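Long-range contacts in Cobalt/magnesium transport protein CorA (Methanocaldococcus jannaschii, PDB 4EGW), which carries magnesium ions across the cell membrane as a homopentameric channel that closes when cytoplasmic magnesium is high and opens when it is low: residues A[96-101]-A[116-121]; A[103-108]-A[169-174]; A[208-213]-A[252-257]. All blocks are in the same frame, centred on the assembly; numbering follows the deposited sequence.

Contact 1. Residues A[96-101]-A[116-121]; sequences YLIIYK and IYIKNN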
loop_
_atom_site.group_PDB
_atom_site.type_symbol
_atom_site.label_atom_id
_atom_site.label_comp_id
_atom_site.label_asym_id
_atom_site.label_seq_id
_atom_site.Cartn_x
_atom_site.Cartn_y
_atom_site.Cartn_z
ATOM N N TYR A 96 7.050 -19.759 -20.250
ATOM C CA TYR A 96 7.839 -18.983 -19.286
ATOM C C TYR A 96 7.423 -19.273 -17.849
ATOM O O TYR A 96 6.252 -19.554 -17.578
ATOM C CB TYR A 96 7.746 -17.479 -19.561
ATOM C CG TYR A 96 8.794 -17.008 -20.532
ATOM C CD1 TYR A 96 10.113 -16.852 -20.129
ATOM C CD2 TYR A 96 8.477 -16.748 -21.859
ATOM C CE1 TYR A 96 11.091 -16.441 -21.012
ATOM C CE2 TYR A 96 9.449 -16.329 -22.755
ATOM C CZ TYR A 96 10.757 -16.177 -22.325
ATOM O OH TYR A 96 11.738 -15.762 -23.199
ATOM N N LEU A 97 8.384 -19.213 -16.932
ATOM C CA LEU A 97 8.097 -19.497 -15.528
ATOM C C LEU A 97 8.704 -18.477 -14.587
ATOM O O LEU A 97 9.914 -18.250 -14.596
ATOM C CB LEU A 97 8.571 -20.903 -15.125
ATOM C CG LEU A 97 8.399 -21.285 -13.640
ATOM C CD1 LEU A 97 6.945 -21.199 -13.194
ATOM C CD2 LEU A 97 8.944 -22.673 -13.351
ATOM N N ILE A 98 7.850 -17.867 -13.770
ATOM C CA ILE A 98 8.312 -17.033 -12.673
ATOM C C ILE A 98 7.860 -17.627 -11.352
ATOM O O ILE A 98 6.675 -17.886 -11.133
ATOM C CB ILE A 98 7.803 -15.574 -12.756
ATOM C CG1 ILE A 98 7.917 -15.024 -14.186
ATOM C CG2 ILE A 98 8.554 -14.689 -11.738
ATOM C CD1 ILE A 98 6.765 -15.405 -15.087
ATOM N N ILE A 99 8.832 -17.868 -10.491
ATOM C CA ILE A 99 8.576 -18.206 -9.110
ATOM C C ILE A 99 8.664 -16.888 -8.363
ATOM O O ILE A 99 9.526 -16.053 -8.654
ATOM C CB ILE A 99 9.653 -19.187 -8.565
ATOM C CG1 ILE A 99 9.749 -20.441 -9.455
ATOM C CG2 ILE A 99 9.383 -19.539 -7.089
ATOM C CD1 ILE A 99 8.447 -21.206 -9.599
ATOM N N TYR A 100 7.772 -16.675 -7.412
ATOM C CA TYR A 100 7.807 -15.426 -6.691
ATOM C C TYR A 100 7.362 -15.654 -5.265
ATOM O O TYR A 100 6.535 -16.525 -5.005
ATOM C CB TYR A 100 6.890 -14.435 -7.378
ATOM C CG TYR A 100 7.361 -13.015 -7.307
ATOM C CD1 TYR A 100 8.388 -12.565 -8.118
ATOM C CD2 TYR A 100 6.770 -12.115 -6.430
ATOM C CE1 TYR A 100 8.818 -11.254 -8.059
ATOM C CE2 TYR A 100 7.189 -10.804 -6.364
ATOM C CZ TYR A 100 8.213 -10.375 -7.181
ATOM O OH TYR A 100 8.629 -9.064 -7.109
ATOM N N LYS A 101 7.930 -14.887 -4.338
ATOM C CA LYS A 101 7.562 -14.992 -2.930
ATOM C C LYS A 101 6.543 -13.934 -2.538
ATOM O O LYS A 101 6.798 -12.733 -2.634
ATOM C CB LYS A 101 8.786 -14.880 -2.024
ATOM C CG LYS A 101 9.626 -16.140 -1.962
ATOM C CD LYS A 101 9.141 -17.120 -0.910
ATOM C CE LYS A 101 9.921 -18.394 -1.017
ATOM N NZ LYS A 101 9.445 -19.343 0.010
ATOM N N ILE A 116 4.403 -18.739 -11.700
ATOM C CA ILE A 116 3.645 -18.028 -12.703
ATOM C C ILE A 116 4.161 -18.466 -14.058
ATOM O O ILE A 116 5.292 -18.151 -14.426
ATOM C CB ILE A 116 3.906 -16.539 -12.567
ATOM C CG1 ILE A 116 3.363 -16.043 -11.230
ATOM C CG2 ILE A 116 3.321 -15.783 -13.751
ATOM C CD1 ILE A 116 3.681 -14.595 -10.955
ATOM N N TYR A 117 3.335 -19.170 -14.819
ATOM C CA TYR A 117 3.776 -19.642 -16.123
ATOM C C TYR A 117 3.167 -18.768 -17.205
ATOM O O TYR A 117 1.996 -18.397 -17.133
ATOM C CB TYR A 117 3.366 -21.098 -16.346
ATOM C CG TYR A 117 3.882 -22.083 -15.318
ATOM C CD1 TYR A 117 3.551 -21.955 -13.979
ATOM C CD2 TYR A 117 4.668 -23.164 -15.693
ATOM C CE1 TYR A 117 3.999 -22.858 -13.037
ATOM C CE2 TYR A 117 5.123 -24.079 -14.759
ATOM C CZ TYR A 117 4.783 -23.922 -13.430
ATOM O OH TYR A 117 5.233 -24.820 -12.479
ATOM N N ILE A 118 3.952 -18.430 -18.214
ATOM C CA ILE A 118 3.404 -17.681 -19.332
ATOM C C ILE A 118 3.553 -18.426 -20.638
ATOM O O ILE A 118 4.654 -18.571 -21.157
ATOM C CB ILE A 118 4.093 -16.337 -19.475
ATOM C CG1 ILE A 118 3.836 -15.514 -18.216
ATOM C CG2 ILE A 118 3.605 -15.637 -20.721
ATOM C CD1 ILE A 118 4.342 -14.117 -18.305
ATOM N N LYS A 119 2.431 -18.863 -21.186
ATOM C CA LYS A 119 2.444 -19.602 -22.438
ATOM C C LYS A 119 1.629 -18.837 -23.471
ATOM O O LYS A 119 0.406 -18.712 -23.350
ATOM C CB LYS A 119 1.876 -21.006 -22.228
ATOM C CG LYS A 119 2.318 -22.004 -23.277
ATOM C CD LYS A 119 1.855 -23.411 -22.948
ATOM C CE LYS A 119 1.774 -24.232 -24.204
ATOM N NZ LYS A 119 1.023 -25.479 -23.955
ATOM N N ASN A 120 2.317 -18.317 -24.484
ATOM C CA ASN A 120 1.662 -17.490 -25.482
ATOM C C ASN A 120 0.886 -16.405 -24.775
ATOM O O ASN A 120 1.460 -15.565 -24.079
ATOM C CB ASN A 120 0.726 -18.325 -26.332
ATOM C CG ASN A 120 1.300 -19.678 -26.641
ATOM O OD1 ASN A 120 0.753 -20.702 -26.228
ATOM N ND2 ASN A 120 2.425 -19.699 -27.354
ATOM N N ASN A 121 -0.426 -16.428 -24.954
ATOM C CA ASN A 121 -1.278 -15.432 -24.330
ATOM C C ASN A 121 -1.800 -15.842 -22.949
ATOM O O ASN A 121 -2.583 -15.101 -22.344
ATOM C CB ASN A 121 -2.429 -15.039 -25.263
ATOM C CG ASN A 121 -3.376 -16.197 -25.555
ATOM O OD1 ASN A 121 -3.018 -17.366 -25.388
ATOM N ND2 ASN A 121 -4.593 -15.872 -25.996
#
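The beta hairpin of strands 96-104 and 110-119, lying between strands 88-90 and 122-127 in the mixed sheet of the CorA cytoplasmic domain, supplies this contact. The short strand axes run antiparallel at 164° and approach to 4.4 Å. Tyr96 with Ile118 and Ile98 with Ile116 are hydrogen-bonded pairs, and Leu97 with Tyr117 is the non-hydrogen-bonded pair between them. Two bonds fix this register clearly: Tyr96 N donates to Ile118 O at 2.8 Å, and Ile98 N donates to Ile116 O at 2.7 Å. The second is nearly straight, 170° at the hydrogen.

On one face of the sheet the Leu97 side chain lies alongside that of Tyr117, and its CD1 sits over the centre of the ring, 3.4 Å from the centroid, in a CH-pi contact. Leu97 has CG anti to its own backbone N (chi1 176°), which carries CG to the side from which CD1 can cover the tyrosine. On the other face, Ile98 CD1 reaches Ile116 CG2 at 3.7 Å and Ile118 CD1 at 4.2 Å, while Tyr96 contributes only its CB, 3.8 Å from Ile118 CB.

The hydroxyl of Tyr117 bonds to Asp76 O and Gly80 N, tying the ring to helix 74-80, whose Leu77 and Ile79 pack on the same face. On the opposite face, Tyr96 and Ile118 meet Ile230 of the loop between helices 193-225 and 233-270. Backbone bonds from Leu97 to Glu90 and from Tyr117 to Leu124 continue the sheet through strands 88-90 and 122-127.

Contact 2. Residues A[103-108]-A[169-174]; sequences PLFEED and YSRILM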
loop_
_atom_site.group_PDB
_atom_site.type_symbol
_atom_site.label_atom_id
_atom_site.label_comp_id
_atom_site.label_asym_id
_atom_site.label_seq_id
_atom_site.Cartn_x
_atom_site.Cartn_y
_atom_site.Cartn_z
ATOM N N PRO A 103 3.686 -12.687 0.556
ATOM C CA PRO A 103 3.364 -12.808 1.979
ATOM C C PRO A 103 2.330 -13.916 2.233
ATOM O O PRO A 103 1.441 -14.145 1.420
ATOM C CB PRO A 103 2.779 -11.426 2.320
ATOM C CG PRO A 103 3.359 -10.508 1.304
ATOM C CD PRO A 103 3.408 -11.331 0.044
ATOM N N LEU A 104 2.466 -14.602 3.359
ATOM C CA LEU A 104 1.578 -15.694 3.732
ATOM C C LEU A 104 1.095 -15.406 5.137
ATOM O O LEU A 104 1.882 -15.075 6.024
ATOM C CB LEU A 104 2.340 -17.012 3.715
ATOM C CG LEU A 104 1.641 -18.223 4.322
ATOM C CD1 LEU A 104 0.348 -18.501 3.599
ATOM C CD2 LEU A 104 2.553 -19.454 4.309
ATOM N N PHE A 105 -0.201 -15.529 5.355
ATOM C CA PHE A 105 -0.769 -15.085 6.615
ATOM C C PHE A 105 -1.219 -16.264 7.466
ATOM O O PHE A 105 -1.714 -17.269 6.954
ATOM C CB PHE A 105 -1.911 -14.108 6.356
ATOM C CG PHE A 105 -1.671 -13.197 5.172
ATOM C CD1 PHE A 105 -1.570 -13.714 3.883
ATOM C CD2 PHE A 105 -1.564 -11.829 5.341
ATOM C CE1 PHE A 105 -1.355 -12.883 2.795
ATOM C CE2 PHE A 105 -1.358 -10.996 4.252
ATOM C CZ PHE A 105 -1.249 -11.523 2.982
ATOM N N GLU A 106 -0.992 -16.138 8.767
ATOM C CA GLU A 106 -1.297 -17.175 9.739
ATOM C C GLU A 106 -1.422 -16.457 11.068
ATOM O O GLU A 106 -1.474 -15.227 11.106
ATOM C CB GLU A 106 -0.152 -18.190 9.818
ATOM C CG GLU A 106 0.480 -18.549 8.477
ATOM C CD GLU A 106 1.989 -18.732 8.563
ATOM O OE1 GLU A 106 2.496 -19.008 9.673
ATOM O OE2 GLU A 106 2.663 -18.592 7.517
ATOM N N GLU A 107 -1.466 -17.210 12.162
ATOM C CA GLU A 107 -1.272 -16.597 13.465
ATOM C C GLU A 107 -0.036 -15.709 13.344
ATOM O O GLU A 107 -0.037 -14.561 13.789
ATOM C CB GLU A 107 -1.049 -17.662 14.540
ATOM C CG GLU A 107 -0.711 -17.097 15.917
ATOM C CD GLU A 107 -0.012 -18.108 16.816
ATOM O OE1 GLU A 107 1.163 -18.432 16.537
ATOM O OE2 GLU A 107 -0.632 -18.576 17.798
ATOM N N ASP A 108 1.013 -16.246 12.722
ATOM C CA ASP A 108 2.222 -15.477 12.423
ATOM C C ASP A 108 2.464 -15.441 10.915
ATOM O O ASP A 108 2.097 -16.367 10.198
ATOM C CB ASP A 108 3.438 -16.064 13.146
ATOM C CG ASP A 108 4.184 -15.026 13.972
ATOM O OD1 ASP A 108 3.545 -14.366 14.823
ATOM O OD2 ASP A 108 5.406 -14.863 13.761
ATOM N N TYR A 169 3.446 -7.033 0.784
ATOM C CA TYR A 169 4.595 -6.839 1.646
ATOM C C TYR A 169 4.588 -5.458 2.273
ATOM O O TYR A 169 4.775 -5.310 3.493
ATOM C CB TYR A 169 5.867 -6.979 0.839
ATOM C CG TYR A 169 6.308 -8.394 0.550
ATOM C CD1 TYR A 169 6.891 -9.166 1.538
ATOM C CD2 TYR A 169 6.203 -8.936 -0.727
ATOM C CE1 TYR A 169 7.343 -10.451 1.275
ATOM C CE2 TYR A 169 6.650 -10.224 -0.996
ATOM C CZ TYR A 169 7.223 -10.969 0.010
ATOM O OH TYR A 169 7.675 -12.240 -0.230
ATOM N N SER A 170 4.388 -4.449 1.429
ATOM C CA SER A 170 4.492 -3.055 1.854
ATOM C C SER A 170 3.423 -2.725 2.873
ATOM O O SER A 170 3.624 -1.908 3.771
ATOM C CB SER A 170 4.371 -2.102 0.668
ATOM O OG SER A 170 4.541 -0.769 1.113
ATOM N N ARG A 171 2.278 -3.371 2.733
ATOM C CA ARG A 171 1.196 -3.159 3.669
ATOM C C ARG A 171 1.605 -3.643 5.054
ATOM O O ARG A 171 1.370 -2.981 6.060
ATOM C CB ARG A 171 -0.041 -3.914 3.200
ATOM C CG ARG A 171 -1.282 -3.592 4.001
ATOM C CD ARG A 171 -1.648 -4.714 4.961
ATOM N NE ARG A 171 -2.088 -5.916 4.260
ATOM C CZ ARG A 171 -3.124 -6.665 4.633
ATOM N NH1 ARG A 171 -3.841 -6.335 5.701
ATOM N NH2 ARG A 171 -3.449 -7.745 3.932
ATOM N N ILE A 172 2.231 -4.809 5.093
ATOM C CA ILE A 172 2.529 -5.474 6.345
ATOM C C ILE A 172 3.732 -4.861 7.054
ATOM O O ILE A 172 3.776 -4.801 8.282
ATOM C CB ILE A 172 2.752 -6.971 6.114
ATOM C CG1 ILE A 172 1.557 -7.556 5.351
ATOM C CG2 ILE A 172 2.968 -7.681 7.434
ATOM C CD1 ILE A 172 1.853 -8.867 4.618
ATOM N N LEU A 173 4.708 -4.402 6.287
ATOM C CA LEU A 173 5.822 -3.675 6.876
ATOM C C LEU A 173 5.315 -2.433 7.611
ATOM O O LEU A 173 5.568 -2.244 8.805
ATOM C CB LEU A 173 6.828 -3.280 5.797
ATOM C CG LEU A 173 7.615 -4.418 5.141
ATOM C CD1 LEU A 173 7.804 -4.150 3.671
ATOM C CD2 LEU A 173 8.957 -4.615 5.843
ATOM N N MET A 174 4.588 -1.578 6.907
ATOM C CA MET A 174 4.142 -0.358 7.549
ATOM C C MET A 174 3.327 -0.761 8.776
ATOM O O MET A 174 3.386 -0.114 9.820
ATOM C CB MET A 174 3.371 0.520 6.563
ATOM C CG MET A 174 4.076 0.628 5.206
ATOM S SD MET A 174 3.548 2.006 4.169
ATOM C CE MET A 174 1.765 1.825 4.227
#
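Pro103 sets its CG and CD on one face of the Tyr169 ring: CG stands over the centre, 3.6 Å from the centroid and only 9° off the ring normal, a clear CH-pi geometry. The neighbouring CD covers the same face nearer the hydroxyl end, 3.6 Å from Tyr169 CE2. Tyr169 keeps CG anti to its carbonyl carbon (chi1 -80°), and this brings the ring back beside the proline although the bond leaving its CA does not aim there. One turn further along the helix, Ile172 extends CD1 to Pro103 CB at 3.6 Å. The same methyl meets Phe105 CE2 at 3.9 Å, so it bridges the proline and the phenylalanine. Arg171 reaches Phe105 with one guanidinium nitrogen, NH2, 3.9 Å from CE2; the two planes are 44° apart, too inclined for a parallel stack.

No hydrogen bond crosses between 103-108 and 169-174. The contact is largely apolar packing of the end of strand 96-104, and of the loop that leads on to strand 110-119, against the long helix 156-186. It is one of the places where the sheet of the cytoplasmic domain rests on its helical part.

Outside this first shell, the hydroxyl of Tyr169 is hydrogen-bonded to Lys101 O, which holds the far end of the ring to the same strand that carries Pro103. Phe209 of helix 193-225 meets the tyrosine ring edge-to-face. Arg171 is bent at chi2 and chi3, and its NH1 forms a salt bridge with Asp178 and a hydrogen bond with Asn175, both of the second subunit of this two-chain assembly.

Contact 3. Residues A[208-213]-A[252-257]; sequences YFHKSL and MSATYR. With BU1 (1,4-butanediol), chain G.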
loop_
_atom_site.group_PDB
_atom_site.type_symbol
_atom_site.label_atom_id
_atom_site.label_comp_id
_atom_site.label_asym_id
_atom_site.label_seq_id
_atom_site.Cartn_x
_atom_site.Cartn_y
_atom_site.Cartn_z
ATOM N N TYR A 208 11.713 -13.792 6.844
ATOM C CA TYR A 208 11.093 -14.370 5.648
ATOM C C TYR A 208 10.917 -13.298 4.584
ATOM O O TYR A 208 11.203 -13.516 3.401
ATOM C CB TYR A 208 9.721 -14.998 5.984
ATOM C CG TYR A 208 9.751 -16.486 6.337
ATOM C CD1 TYR A 208 9.676 -17.464 5.347
ATOM C CD2 TYR A 208 9.846 -16.908 7.660
ATOM C CE1 TYR A 208 9.707 -18.824 5.666
ATOM C CE2 TYR A 208 9.880 -18.265 7.990
ATOM C CZ TYR A 208 9.812 -19.221 6.989
ATOM O OH TYR A 208 9.845 -20.565 7.320
ATOM N N PHE A 209 10.434 -12.137 5.013
ATOM C CA PHE A 209 10.280 -11.016 4.107
ATOM C C PHE A 209 11.600 -10.627 3.498
ATOM O O PHE A 209 11.689 -10.352 2.312
ATOM C CB PHE A 209 9.699 -9.813 4.831
ATOM C CG PHE A 209 8.210 -9.842 4.931
ATOM C CD1 PHE A 209 7.513 -11.002 4.643
ATOM C CD2 PHE A 209 7.503 -8.706 5.292
ATOM C CE1 PHE A 209 6.142 -11.038 4.734
ATOM C CE2 PHE A 209 6.125 -8.726 5.389
ATOM C CZ PHE A 209 5.439 -9.886 5.105
ATOM N N HIS A 210 12.637 -10.584 4.312
ATOM C CA HIS A 210 13.870 -10.024 3.813
ATOM C C HIS A 210 14.479 -10.953 2.777
ATOM O O HIS A 210 14.842 -10.539 1.670
ATOM C CB HIS A 210 14.834 -9.753 4.945
ATOM C CG HIS A 210 15.898 -8.776 4.577
ATOM N ND1 HIS A 210 17.134 -9.166 4.099
ATOM C CD2 HIS A 210 15.906 -7.422 4.584
ATOM C CE1 HIS A 210 17.860 -8.095 3.846
ATOM N NE2 HIS A 210 17.139 -7.023 4.133
ATOM N N LYS A 211 14.577 -12.221 3.149
ATOM C CA LYS A 211 14.964 -13.269 2.220
ATOM C C LYS A 211 14.106 -13.167 0.957
ATOM O O LYS A 211 14.628 -13.138 -0.161
ATOM C CB LYS A 211 14.741 -14.630 2.879
ATOM C CG LYS A 211 15.931 -15.560 2.878
ATOM C CD LYS A 211 15.493 -16.941 3.363
ATOM C CE LYS A 211 16.507 -18.025 3.048
ATOM N NZ LYS A 211 15.890 -19.381 3.197
ATOM N N SER A 212 12.789 -13.096 1.153
ATOM C CA SER A 212 11.831 -13.127 0.046
ATOM C C SER A 212 12.003 -11.937 -0.871
ATOM O O SER A 212 12.113 -12.090 -2.084
ATOM C CB SER A 212 10.391 -13.149 0.569
ATOM O OG SER A 212 9.991 -14.455 0.948
ATOM N N LEU A 213 12.017 -10.749 -0.278
ATOM C CA LEU A 213 12.162 -9.516 -1.024
ATOM C C LEU A 213 13.488 -9.508 -1.746
ATOM O O LEU A 213 13.615 -8.932 -2.822
ATOM C CB LEU A 213 12.055 -8.329 -0.076
ATOM C CG LEU A 213 10.673 -8.295 0.581
ATOM C CD1 LEU A 213 10.674 -7.517 1.882
ATOM C CD2 LEU A 213 9.652 -7.737 -0.383
ATOM N N MET A 252 13.294 -1.194 4.655
ATOM C CA MET A 252 12.438 -1.160 5.827
ATOM C C MET A 252 12.654 -2.448 6.608
ATOM O O MET A 252 12.972 -2.426 7.801
ATOM C CB MET A 252 10.963 -1.041 5.437
ATOM C CG MET A 252 10.651 0.006 4.357
ATOM S SD MET A 252 8.883 0.009 3.920
ATOM C CE MET A 252 8.886 1.076 2.478
ATOM N N SER A 253 12.492 -3.580 5.928
ATOM C CA SER A 253 12.780 -4.859 6.555
ATOM C C SER A 253 14.145 -4.781 7.228
ATOM O O SER A 253 14.296 -5.132 8.384
ATOM C CB SER A 253 12.752 -5.974 5.520
ATOM O OG SER A 253 11.509 -5.968 4.841
ATOM N N ALA A 254 15.140 -4.293 6.507
ATOM C CA ALA A 254 16.440 -4.106 7.121
ATOM C C ALA A 254 16.309 -3.201 8.345
ATOM O O ALA A 254 16.661 -3.576 9.466
ATOM C CB ALA A 254 17.415 -3.510 6.118
ATOM N N THR A 255 15.784 -2.005 8.128
ATOM C CA THR A 255 15.623 -1.050 9.209
ATOM C C THR A 255 14.938 -1.694 10.420
ATOM O O THR A 255 15.320 -1.453 11.570
ATOM C CB THR A 255 14.808 0.153 8.728
ATOM O OG1 THR A 255 15.398 0.663 7.525
ATOM C CG2 THR A 255 14.779 1.237 9.788
ATOM N N TYR A 256 13.940 -2.529 10.152
ATOM C CA TYR A 256 13.100 -3.080 11.209
ATOM C C TYR A 256 13.775 -4.181 12.014
ATOM O O TYR A 256 13.652 -4.231 13.243
ATOM C CB TYR A 256 11.775 -3.590 10.638
ATOM C CG TYR A 256 10.971 -2.535 9.914
ATOM C CD1 TYR A 256 11.241 -1.183 10.082
ATOM C CD2 TYR A 256 9.938 -2.896 9.055
ATOM C CE1 TYR A 256 10.504 -0.217 9.404
ATOM C CE2 TYR A 256 9.195 -1.940 8.375
ATOM C CZ TYR A 256 9.484 -0.605 8.551
ATOM O OH TYR A 256 8.742 0.332 7.874
ATOM N N ARG A 257 14.474 -5.084 11.334
ATOM C CA ARG A 257 15.253 -6.068 12.065
ATOM C C ARG A 257 16.210 -5.326 12.976
ATOM O O ARG A 257 16.367 -5.692 14.137
ATOM C CB ARG A 257 16.029 -6.990 11.135
ATOM C CG ARG A 257 17.065 -7.825 11.872
ATOM C CD ARG A 257 18.009 -8.517 10.913
ATOM N NE ARG A 257 19.235 -8.943 11.576
ATOM C CZ ARG A 257 20.148 -9.730 11.014
ATOM N NH1 ARG A 257 19.965 -10.185 9.781
ATOM N NH2 ARG A 257 21.240 -10.066 11.688
HETATM C C1 BU1 G . 10.390 2.297 15.300
HETATM C C2 BU1 G . 10.553 2.697 13.876
HETATM C C3 BU1 G . 11.187 1.728 12.935
HETATM C C4 BU1 G . 11.186 2.122 11.497
HETATM O O5 BU1 G . 9.311 1.500 15.615
HETATM O O6 BU1 G . 10.341 3.158 11.133
#
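Segments 208-213 and 252-257 are helical and run nearly antiparallel, their N-to-C directions 152° apart and their short axes 9.6 Å apart at closest approach. The backbones come nearest at His210 and Ser253, whose CA atoms are 5.9 Å apart.

His210 carries much of the contact. A chi1 of -160° sends the imidazole out from its helix toward the other segment, where it presents its CD2 edge, 3.6 Å from Ser253 CB, which lies in the plane of the ring. Its NE2 is 4.0 Å from Ala254 CB, at van der Waals distance. Leu213, one turn on from Phe209, places CD1 3.4 Å from Ser253 OG. That hydroxyl is satisfied within its own helix by Leu249 O, so it meets the leucine as a packing surface, and no hydrogen bond links the two segments.

These are stretches of helices 193-225 and 233-270, consecutive in the chain and folded back on each other as an antiparallel helical pair; in CorA proteins the second of them continues into the first transmembrane segment, which lines the pore. Small residues, Ser253 and Ala254, occupy the surface where the histidine edge comes in. Tyr256 packs on Leu176 and Glu177 of helix 156-186, and its CE1 lies 3.2 Å from C4 of a bound 1,4-butanediol, which meets the ring at its edge.

In the fold
Contact 1 lies within the sheet, contact 2 joins the sheet to helix 156-186, and contact 3 pairs helices 193-225 and 233-270. Contacts 1 and 2 share strand 96-104; their centres are 23 Å apart, yet they meet where Lys101 O and Tyr169 OH are 2.6 Å apart. Contacts 2 and 3 have centres 11 Å apart and interlock: Tyr169 CE1 approaches Phe209 CD1 to 3.4 Å and Tyr169 CG approaches Leu213 CD2 to 3.5 Å. Contact 3 also touches contact 1, 25 Å away between centres, where Ser212 packs on Lys101. Tyr169 thus adjoins both other contacts. A 1,4-butanediol lies at Tyr256 in contact 3, and another is about 9 Å from the side chain of Tyr117 in contact 1.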